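Local structure of importin-95 (Chaetomium thermophilum, 4XRI) at residues Q86-W89 / L90-D94; L70-A73 / F74-R77. The protein is an importin-beta type nuclear transport receptor, a flexible HEAT-repeat protein that carries cargo into the nucleus and probably binds a small Ran-type GTPase. The protein carries 2 engineered substitutions. All blocks are in the same frame, centred on the assembly; numbering follows the deposited sequence.

How the contacts relate
Following the chain from the N terminus, contact 2 comes first. It covers the last turn of helix 60-72 and the loop after it, residues 70-77. Contact 1 follows at residues 86-94, where helix 79-91 ends and the chain turns toward helix 95-108. Each contact closes only a short local turn. The two lie in series, neither nested nor crossing, and their centres are about 12 Å apart. They meet where Phe74 of contact 2 packs against Trp89 of contact 1. Both fall within the importin-beta N-terminal domain. Together they tie two successive helices to helices 42-54 and 114-131.

Contact 1 (Q86-W89 / L90-D94); sequences QAKW and LNQTD
Thr93 turns its hydroxyl back onto the end of the helix. Its OG1 donates to the carbonyl O of Trp89 at 2.7 Å, tilted 22° from the carbonyl plane. OG1 lies between the backbone N and the carbonyl carbon (chi1 63°), and this rotation puts it over the last turn. The methyl CG2 of Thr93 rests beside the same helix-end carbonyls, 3.7 Å from the O of Lys88. Arg98 also hydrogen-bonds to OG1. Lys88 and Gln92, one turn apart, lay their side chains across each other at a slant. CG of Lys88 meets OE1 of Gln92 at 3.6 Å, and farther out CE of Lys88 lies 3.9 Å from NE2 of Gln92. This is contact of the lysine's aliphatic part with the amide. The stretch is the C-terminal end of helix 79-91 in an all-helical HEAT-repeat protein. Regular backbone bonds run from Leu90 N to Gln86 O and from Asn91 N to Ala87 O. The next, from Gln92 N to Lys88 O, is more bent, at 139° at the hydrogen, and Gln92 then leaves helical geometry. Trp89 leaves the helix with CG anti to the backbone N. Its indole packs among helices 42-54, 95-108 and 114-131, and its NE1 hydrogen-bonds to Glu131.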
loop_
_atom_site.group_PDB
_atom_site.type_symbol
_atom_site.label_atom_id
_atom_site.label_comp_id
_atom_site.label_asym_id
_atom_site.label_seq_id
_atom_site.Cartn_x
_atom_site.Cartn_y
_atom_site.Cartn_z
ATOM N N GLN A 86 16.796 15.746 20.098
ATOM C CA GLN A 86 18.100 16.198 19.649
ATOM C C GLN A 86 18.399 17.503 20.355
ATOM O O GLN A 86 19.511 17.736 20.797
ATOM C CB GLN A 86 18.119 16.427 18.141
ATOM C CG GLN A 86 17.963 15.145 17.337
ATOM C CD GLN A 86 17.909 15.374 15.840
ATOM O OE1 GLN A 86 17.534 16.450 15.384
ATOM N NE2 GLN A 86 18.288 14.367 15.071
ATOM N N ALA A 87 17.383 18.349 20.455
ATOM C CA ALA A 87 17.518 19.637 21.126
ATOM C C ALA A 87 17.946 19.431 22.575
ATOM O O ALA A 87 18.653 20.263 23.151
ATOM C CB ALA A 87 16.216 20.410 21.066
ATOM N N LYS A 88 17.516 18.314 23.157
ATOM C CA LYS A 88 17.883 17.971 24.526
ATOM C C LYS A 88 19.381 17.703 24.638
ATOM O O LYS A 88 20.008 18.068 25.634
ATOM C CB LYS A 88 17.092 16.755 25.018
ATOM C CG LYS A 88 15.588 16.976 25.103
ATOM C CD LYS A 88 14.888 15.802 25.776
ATOM C CE LYS A 88 15.306 15.670 27.235
ATOM N NZ LYS A 88 14.642 14.516 27.905
ATOM N N TRP A 89 19.956 17.072 23.618
ATOM C CA TRP A 89 21.394 16.823 23.612
ATOM C C TRP A 89 22.161 18.129 23.464
ATOM O O TRP A 89 23.163 18.359 24.141
ATOM C CB TRP A 89 21.791 15.863 22.490
ATOM C CG TRP A 89 23.283 15.720 22.349
ATOM C CD1 TRP A 89 24.103 16.436 21.524
ATOM C CD2 TRP A 89 24.129 14.810 23.061
ATOM N NE1 TRP A 89 25.404 16.026 21.674
ATOM C CE2 TRP A 89 25.448 15.026 22.611
ATOM C CE3 TRP A 89 23.899 13.830 24.032
ATOM C CZ2 TRP A 89 26.534 14.303 23.101
ATOM C CZ3 TRP A 89 24.977 13.109 24.514
ATOM C CH2 TRP A 89 26.278 13.350 24.049
ATOM N N LEU A 90 21.676 18.982 22.569
ATOM C CA LEU A 90 22.340 20.243 22.272
ATOM C C LEU A 90 22.255 21.255 23.413
ATOM O O LEU A 90 23.258 21.875 23.770
ATOM C CB LEU A 90 21.752 20.859 20.998
ATOM C CG LEU A 90 22.213 20.269 19.663
ATOM C CD1 LEU A 90 21.536 20.985 18.499
ATOM C CD2 LEU A 90 23.726 20.351 19.539
ATOM N N ASN A 91 21.067 21.422 23.989
ATOM C CA ASN A 91 20.830 22.552 24.886
ATOM C C ASN A 91 20.491 22.216 26.337
ATOM O O ASN A 91 20.342 23.121 27.160
ATOM C CB ASN A 91 19.710 23.421 24.315
ATOM C CG ASN A 91 20.131 24.164 23.064
ATOM O OD1 ASN A 91 21.238 24.698 22.988
ATOM N ND2 ASN A 91 19.253 24.192 22.070
ATOM N N GLN A 92 20.367 20.936 26.662
ATOM C CA GLN A 92 20.030 20.560 28.031
ATOM C C GLN A 92 21.122 19.716 28.676
ATOM O O GLN A 92 20.907 19.068 29.701
ATOM C CB GLN A 92 18.690 19.829 28.064
ATOM C CG GLN A 92 17.525 20.725 27.675
ATOM C CD GLN A 92 16.196 20.003 27.675
ATOM O OE1 GLN A 92 15.409 20.132 26.737
ATOM N NE2 GLN A 92 15.932 19.245 28.734
ATOM N N THR A 93 22.299 19.737 28.063
ATOM C CA THR A 93 23.484 19.138 28.656
ATOM C C THR A 93 24.577 20.192 28.772
ATOM O O THR A 93 24.473 21.271 28.191
ATOM C CB THR A 93 24.013 17.952 27.826
ATOM O OG1 THR A 93 24.427 18.422 26.537
ATOM C CG2 THR A 93 22.939 16.893 27.656
ATOM N N ASP A 94 25.617 19.879 29.533
ATOM C CA ASP A 94 26.815 20.702 29.551
ATOM C C ASP A 94 27.866 20.042 28.671
ATOM O O ASP A 94 27.693 18.902 28.241
ATOM C CB ASP A 94 27.334 20.894 30.978
ATOM C CG ASP A 94 27.528 19.584 31.709
ATOM O OD1 ASP A 94 26.582 18.771 31.730
ATOM O OD2 ASP A 94 28.627 19.372 32.260
#

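Contact 2 (L70-A73 / F74-R77). With SO4 (sulfate ion), chain G.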
loop_
_atom_site.group_PDB
_atom_site.type_symbol
_atom_site.label_atom_id
_atom_site.label_comp_id
_atom_site.label_asym_id
_atom_site.label_seq_id
_atom_site.Cartn_x
_atom_site.Cartn_y
_atom_site.Cartn_z
ATOM N N LEU A 70 20.139 4.949 26.164
ATOM C CA LEU A 70 20.950 6.145 25.965
ATOM C C LEU A 70 20.720 6.737 24.580
ATOM O O LEU A 70 20.523 7.942 24.433
ATOM C CB LEU A 70 22.431 5.819 26.160
ATOM C CG LEU A 70 23.433 6.949 25.918
ATOM C CD1 LEU A 70 23.201 8.094 26.887
ATOM C CD2 LEU A 70 24.857 6.419 26.034
ATOM N N LYS A 71 20.751 5.873 23.570
ATOM C CA LYS A 71 20.474 6.272 22.196
ATOM C C LYS A 71 19.104 6.930 22.083
ATOM O O LYS A 71 18.952 7.967 21.435
ATOM C CB LYS A 71 20.557 5.058 21.262
ATOM C CG LYS A 71 20.294 5.363 19.790
ATOM C CD LYS A 71 18.876 4.986 19.372
ATOM C CE LYS A 71 18.609 3.499 19.546
ATOM N NZ LYS A 71 17.241 3.131 19.080
ATOM N N ASN A 72 18.113 6.322 22.725
ATOM C CA ASN A 72 16.742 6.812 22.667
ATOM C C ASN A 72 16.523 8.083 23.476
ATOM O O ASN A 72 15.463 8.705 23.395
ATOM C CB ASN A 72 15.776 5.734 23.157
ATOM C CG ASN A 72 15.626 4.593 22.173
ATOM O OD1 ASN A 72 15.874 4.753 20.979
ATOM N ND2 ASN A 72 15.210 3.435 22.669
ATOM N N ALA A 73 17.525 8.469 24.257
ATOM C CA ALA A 73 17.408 9.654 25.097
ATOM C C ALA A 73 17.510 10.931 24.271
ATOM O O ALA A 73 17.068 11.994 24.704
ATOM C CB ALA A 73 18.467 9.643 26.184
ATOM N N PHE A 74 18.086 10.822 23.078
ATOM C CA PHE A 74 18.210 11.975 22.193
ATOM C C PHE A 74 18.110 11.580 20.721
ATOM O O PHE A 74 18.753 12.185 19.865
ATOM C CB PHE A 74 19.527 12.711 22.454
ATOM C CG PHE A 74 20.720 11.802 22.579
ATOM C CD1 PHE A 74 21.432 11.413 21.459
ATOM C CD2 PHE A 74 21.132 11.347 23.819
ATOM C CE1 PHE A 74 22.530 10.582 21.571
ATOM C CE2 PHE A 74 22.230 10.516 23.940
ATOM C CZ PHE A 74 22.931 10.134 22.814
ATOM N N SER A 75 17.299 10.566 20.432
ATOM C CA SER A 75 17.044 10.166 19.052
ATOM C C SER A 75 15.697 9.463 18.915
ATOM O O SER A 75 15.215 8.838 19.857
ATOM C CB SER A 75 18.163 9.263 18.532
ATOM O OG SER A 75 18.173 8.029 19.221
ATOM N N ALA A 76 15.094 9.577 17.733
ATOM C CA ALA A 76 13.812 8.939 17.452
ATOM C C ALA A 76 13.574 8.826 15.949
ATOM O O ALA A 76 14.199 9.529 15.160
ATOM C CB ALA A 76 12.676 9.712 18.110
ATOM N N ARG A 77 12.670 7.935 15.557
ATOM C CA ARG A 77 12.306 7.795 14.150
ATOM C C ARG A 77 11.384 8.926 13.721
ATOM O O ARG A 77 11.548 9.500 12.645
ATOM C CB ARG A 77 11.639 6.443 13.890
ATOM C CG ARG A 77 12.615 5.291 13.736
ATOM C CD ARG A 77 11.890 3.967 13.558
ATOM N NE ARG A 77 10.873 3.761 14.586
ATOM C CZ ARG A 77 11.139 3.446 15.850
ATOM N NH1 ARG A 77 12.394 3.306 16.255
ATOM N NH2 ARG A 77 10.145 3.277 16.712
HETATM S S SO4 G . 10.097 6.628 18.045
HETATM O O1 SO4 G . 9.313 7.663 17.375
HETATM O O2 SO4 G . 10.631 7.158 19.296
HETATM O O3 SO4 G . 11.197 6.215 17.179
HETATM O O4 SO4 G . 9.245 5.478 18.333
#
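Phe74 folds its ring back over the last turn of helix 60-72. Its CB starts beside the preceding peptide. CG lies between the backbone N and the carbonyl carbon (chi1 45°), which swings the ring toward Leu70. CD2 of Phe74 then meets the methyl CB of Ala73 at 3.9 Å and, nearer, the backbone O of Leu70 at 3.5 Å. CE2 of Phe74 comes 3.1 Å from the same O of Leu70. This carbon, CE2 of Phe74, also touches CD1 of Leu70 at 3.9 Å, and these two side chains pass each other at a slant. At the tip, CZ of Phe74 is 3.6 Å from the O of Leu70. One ring face has the carbonyl O of Lys71 above it, offset toward the rim. That oxygen also accepts a weak hydrogen bond from Phe74 N. Ser75 OG is modelled 2.3 Å from the O of Lys71, too close to be taken literally, and the details of this bond are doubtful. The side chain of Lys71 bends past Ser75, and its NZ donates to OD1 of Asn72. Farther along, Arg77 N donates to O3 of a sulfate ion at 2.8 Å. The same oxygen sits over the centre of the Arg77 guanidinium face. The ion probably comes from the crystallisation liquor. Phe74 lies against Ala126 and Ile127 of helix 114-131 and meets the ring of Trp89 on helix 79-91 with the planes at about 45°. With an alanine here, the side chains of Leu70 and Trp89 would probably lose the ring that lies between them, leaving a gap at the helix end. Leu70 and Ala73 pack on helix 42-54.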